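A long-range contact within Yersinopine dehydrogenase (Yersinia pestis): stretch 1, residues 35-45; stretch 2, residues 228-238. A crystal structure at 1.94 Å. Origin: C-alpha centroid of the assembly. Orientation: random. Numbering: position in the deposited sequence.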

# COMPACT_ATOMS: atom_id res chain seq x y z
N ILE A 35 -2.39 -36.00 -0.34
CA ILE A 35 -1.19 -36.64 -0.84
C ILE A 35 -0.01 -36.32 0.08
O ILE A 35 0.74 -37.22 0.48
CB ILE A 35 -0.91 -36.22 -2.30
CG1 ILE A 35 -2.06 -36.70 -3.20
CG2 ILE A 35 0.40 -36.77 -2.79
CD1 ILE A 35 -2.05 -36.06 -4.58
N GLN A 36 0.16 -35.05 0.45
CA GLN A 36 1.22 -34.71 1.39
C GLN A 36 1.05 -35.48 2.70
O GLN A 36 2.02 -36.00 3.27
CB GLN A 36 1.23 -33.23 1.70
CG GLN A 36 2.29 -32.81 2.77
CD GLN A 36 3.72 -32.91 2.26
OE1 GLN A 36 4.07 -32.34 1.21
NE2 GLN A 36 4.55 -33.65 2.99
N LEU A 37 -0.18 -35.47 3.22
CA LEU A 37 -0.49 -36.17 4.46
C LEU A 37 -0.16 -37.65 4.35
O LEU A 37 0.46 -38.22 5.24
CB LEU A 37 -1.96 -35.98 4.80
CG LEU A 37 -2.54 -36.71 6.01
CD1 LEU A 37 -1.89 -36.25 7.30
CD2 LEU A 37 -4.05 -36.47 6.03
N ALA A 38 -0.59 -38.28 3.25
CA ALA A 38 -0.35 -39.72 3.11
C ALA A 38 1.13 -40.04 3.12
O ALA A 38 1.56 -41.03 3.73
CB ALA A 38 -0.99 -40.24 1.83
N VAL A 39 1.94 -39.21 2.45
CA VAL A 39 3.39 -39.42 2.46
C VAL A 39 3.92 -39.27 3.88
O VAL A 39 4.73 -40.08 4.34
CB VAL A 39 4.07 -38.45 1.48
CG1 VAL A 39 5.57 -38.37 1.73
CG2 VAL A 39 3.78 -38.87 0.06
N ASP A 40 3.45 -38.24 4.59
CA ASP A 40 3.92 -37.99 5.95
C ASP A 40 3.59 -39.15 6.89
O ASP A 40 4.39 -39.50 7.76
CB ASP A 40 3.32 -36.68 6.45
CG ASP A 40 4.04 -35.45 5.86
OD1 ASP A 40 5.14 -35.63 5.30
OD2 ASP A 40 3.50 -34.33 5.96
N ILE A 41 2.41 -39.76 6.72
CA ILE A 41 2.06 -40.90 7.58
C ILE A 41 2.94 -42.10 7.24
O ILE A 41 3.49 -42.76 8.14
CB ILE A 41 0.57 -41.24 7.43
CG1 ILE A 41 -0.29 -40.06 7.89
CG2 ILE A 41 0.23 -42.50 8.25
CD1 ILE A 41 -1.75 -40.23 7.62
N SER A 42 3.07 -42.41 5.95
CA SER A 42 3.89 -43.53 5.50
C SER A 42 5.36 -43.34 5.87
O SER A 42 6.08 -44.33 6.09
CB SER A 42 3.73 -43.67 3.98
OG SER A 42 4.35 -44.85 3.49
N ALA A 43 5.83 -42.10 5.95
CA ALA A 43 7.21 -41.86 6.32
C ALA A 43 7.44 -42.02 7.81
O ALA A 43 8.58 -42.17 8.24
CB ALA A 43 7.64 -40.44 5.89
N THR A 44 6.37 -41.97 8.60
CA THR A 44 6.45 -41.98 10.05
C THR A 44 6.21 -43.37 10.64
O THR A 44 6.49 -43.59 11.82
CB THR A 44 5.45 -40.97 10.62
OG1 THR A 44 5.85 -39.64 10.23
CG2 THR A 44 5.38 -41.00 12.13
N GLY A 45 5.71 -44.31 9.83
CA GLY A 45 5.41 -45.66 10.30
C GLY A 45 4.83 -46.48 9.17
O GLY A 45 4.52 -45.97 8.09
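Stretch 2, residues 228-238: SWLTAVLARHH

A single carboxylate oxygen, OD1 of Asp40, receives two charged or polar side chains from a stretch nearly two hundred residues further along the chain. His237 NE2 donates to Asp40 OD1 at 2.7 Å and Arg236 NH2 donates to the same Asp40 OD1 at 2.9 Å, both nearly linear, with N-H...O angles of 170° and 171°; the arginine contact is also a salt bridge. Asp40 OD1 lies at the edge of both the His237 ring and the Arg236 guanidinium, near the plane of each, where the N-H bonds point. The contact illustrates a general principle: a buried acid on one helix can be matched by donors from the C-terminal part of a second stretch.

Stretch 1 is the closing part of a helix, left at Gly45, whose backbone is nearly fully extended (phi 178°, psi 172°). Stretch 2 opens within a helix that began earlier in the chain and finishes in a type I turn from Ala235 to His238. The helix axes approach to 9.4 Å, and their N-to-C directions make an angle of 107°, so the second helix runs across the first rather than alongside it. Such a crossing confines the closest backbone approach to a small region: the CA atoms of Thr44 and Val233 are 6.1 Å apart.

Around that point the contacts are mainly van der Waals. Val233, with chi1 in the t well, brings CG1 to 3.7 Å from Asp40 CB, while its CA lies 3.8 Å from Thr44 OG1. That hydroxyl is already committed to its own helix, since Thr44 OG1 donates to Asp40 O at 2.9 Å. One turn earlier in stretch 2, Trp229 leaves its helix sideways, but the end of its side chain comes nearer the first helix. Ile41 CG1 meets the edge of the indole at Trp229 CZ2, 3.9 Å away, and Thr44 CG2 lies 4.0 Å from Trp229 NE1. The indole nitrogen is served by a bridging water, which accepts from Trp229 NE1 at 2.8 Å and donates to Ile41 O at 3.0 Å, linking the tryptophan to the backbone near the end of the first helix.

Past Val233, Arg236 and His237 both direct their CA-to-CB bonds toward stretch 1. The guanidinium is supported by more than charge: Ala43 CB sits over one face, 3.7 Å from Arg236 CZ, and Val39 CG1 is 4.1 Å from Arg236 NH2. Within the first helix, Gln36 NE2 makes weak hydrogen bonds to Asp40 OD1 and OD2 at 3.1 and 3.2 Å, so the acid is held from its own helix as well as from across the contact.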

# COMPACT_ATOMS: atom_id res chain seq x y z
N SER A 228 1.12 -37.17 20.37
CA SER A 228 2.54 -37.42 20.19
C SER A 228 2.81 -37.86 18.77
O SER A 228 3.81 -37.48 18.16
CB SER A 228 3.04 -38.48 21.18
OG SER A 228 2.85 -38.05 22.51
N TRP A 229 1.91 -38.68 18.23
CA TRP A 229 2.08 -39.17 16.87
C TRP A 229 2.00 -38.02 15.88
O TRP A 229 2.87 -37.87 15.02
CB TRP A 229 1.02 -40.23 16.55
CG TRP A 229 1.00 -40.59 15.11
CD1 TRP A 229 1.88 -41.39 14.45
CD2 TRP A 229 0.04 -40.17 14.14
NE1 TRP A 229 1.54 -41.47 13.12
CE2 TRP A 229 0.41 -40.73 12.91
CE3 TRP A 229 -1.08 -39.36 14.20
CZ2 TRP A 229 -0.31 -40.51 11.74
CZ3 TRP A 229 -1.80 -39.14 13.05
CH2 TRP A 229 -1.41 -39.72 11.84
N LEU A 230 0.97 -37.17 16.01
CA LEU A 230 0.84 -35.99 15.16
C LEU A 230 2.08 -35.12 15.25
O LEU A 230 2.58 -34.64 14.22
CB LEU A 230 -0.40 -35.17 15.54
CG LEU A 230 -1.69 -35.60 14.87
CD1 LEU A 230 -2.85 -34.84 15.48
CD2 LEU A 230 -1.66 -35.34 13.37
N THR A 231 2.55 -34.84 16.47
CA THR A 231 3.76 -34.06 16.63
C THR A 231 4.91 -34.69 15.85
O THR A 231 5.57 -34.02 15.06
CB THR A 231 4.11 -33.94 18.11
OG1 THR A 231 3.06 -33.27 18.79
CG2 THR A 231 5.42 -33.15 18.31
N ALA A 232 5.14 -35.99 16.04
CA ALA A 232 6.19 -36.65 15.29
C ALA A 232 6.00 -36.47 13.79
O ALA A 232 6.96 -36.17 13.07
CB ALA A 232 6.24 -38.14 15.64
N VAL A 233 4.77 -36.61 13.31
CA VAL A 233 4.49 -36.47 11.88
C VAL A 233 4.86 -35.06 11.40
O VAL A 233 5.48 -34.89 10.35
CB VAL A 233 3.01 -36.77 11.58
CG1 VAL A 233 2.71 -36.45 10.10
CG2 VAL A 233 2.65 -38.20 11.84
N LEU A 234 4.46 -34.04 12.15
CA LEU A 234 4.72 -32.67 11.72
C LEU A 234 6.18 -32.25 11.96
O LEU A 234 6.69 -31.37 11.24
CB LEU A 234 3.76 -31.72 12.43
CG LEU A 234 2.24 -31.88 12.16
CD1 LEU A 234 1.47 -30.61 12.53
CD2 LEU A 234 1.95 -32.26 10.72
N ALA A 235 6.84 -32.83 12.96
CA ALA A 235 8.22 -32.47 13.28
C ALA A 235 9.20 -32.81 12.16
O ALA A 235 10.28 -32.23 12.09
CB ALA A 235 8.67 -33.18 14.57
N ARG A 236 8.84 -33.75 11.28
CA ARG A 236 9.68 -34.06 10.13
C ARG A 236 9.86 -32.87 9.19
O ARG A 236 10.80 -32.86 8.39
CB ARG A 236 9.09 -35.23 9.37
CG ARG A 236 10.07 -35.97 8.51
CD ARG A 236 9.41 -37.20 7.90
NE ARG A 236 8.46 -36.85 6.85
CZ ARG A 236 8.71 -36.93 5.54
NH1 ARG A 236 9.89 -37.36 5.10
NH2 ARG A 236 7.78 -36.58 4.66
N HIS A 237 8.97 -31.88 9.26
CA HIS A 237 9.05 -30.67 8.46
C HIS A 237 9.30 -29.45 9.33
O HIS A 237 9.14 -28.31 8.88
CB HIS A 237 7.77 -30.49 7.63
CG HIS A 237 7.50 -31.65 6.72
ND1 HIS A 237 8.36 -32.01 5.71
CD2 HIS A 237 6.49 -32.56 6.71
CE1 HIS A 237 7.88 -33.08 5.09
NE2 HIS A 237 6.75 -33.44 5.69
N HIS A 238 9.73 -29.67 10.57
CA HIS A 238 10.11 -28.60 11.49
C HIS A 238 8.92 -27.74 11.86
O HIS A 238 9.08 -26.57 12.20
CB HIS A 238 11.23 -27.73 10.91
CG HIS A 238 12.44 -28.53 10.52
ND1 HIS A 238 12.72 -29.75 11.08
CD2 HIS A 238 13.42 -28.29 9.62
CE1 HIS A 238 13.83 -30.23 10.55
NE2 HIS A 238 14.28 -29.36 9.66
O HOH W 1 2.55 -42.98 11.01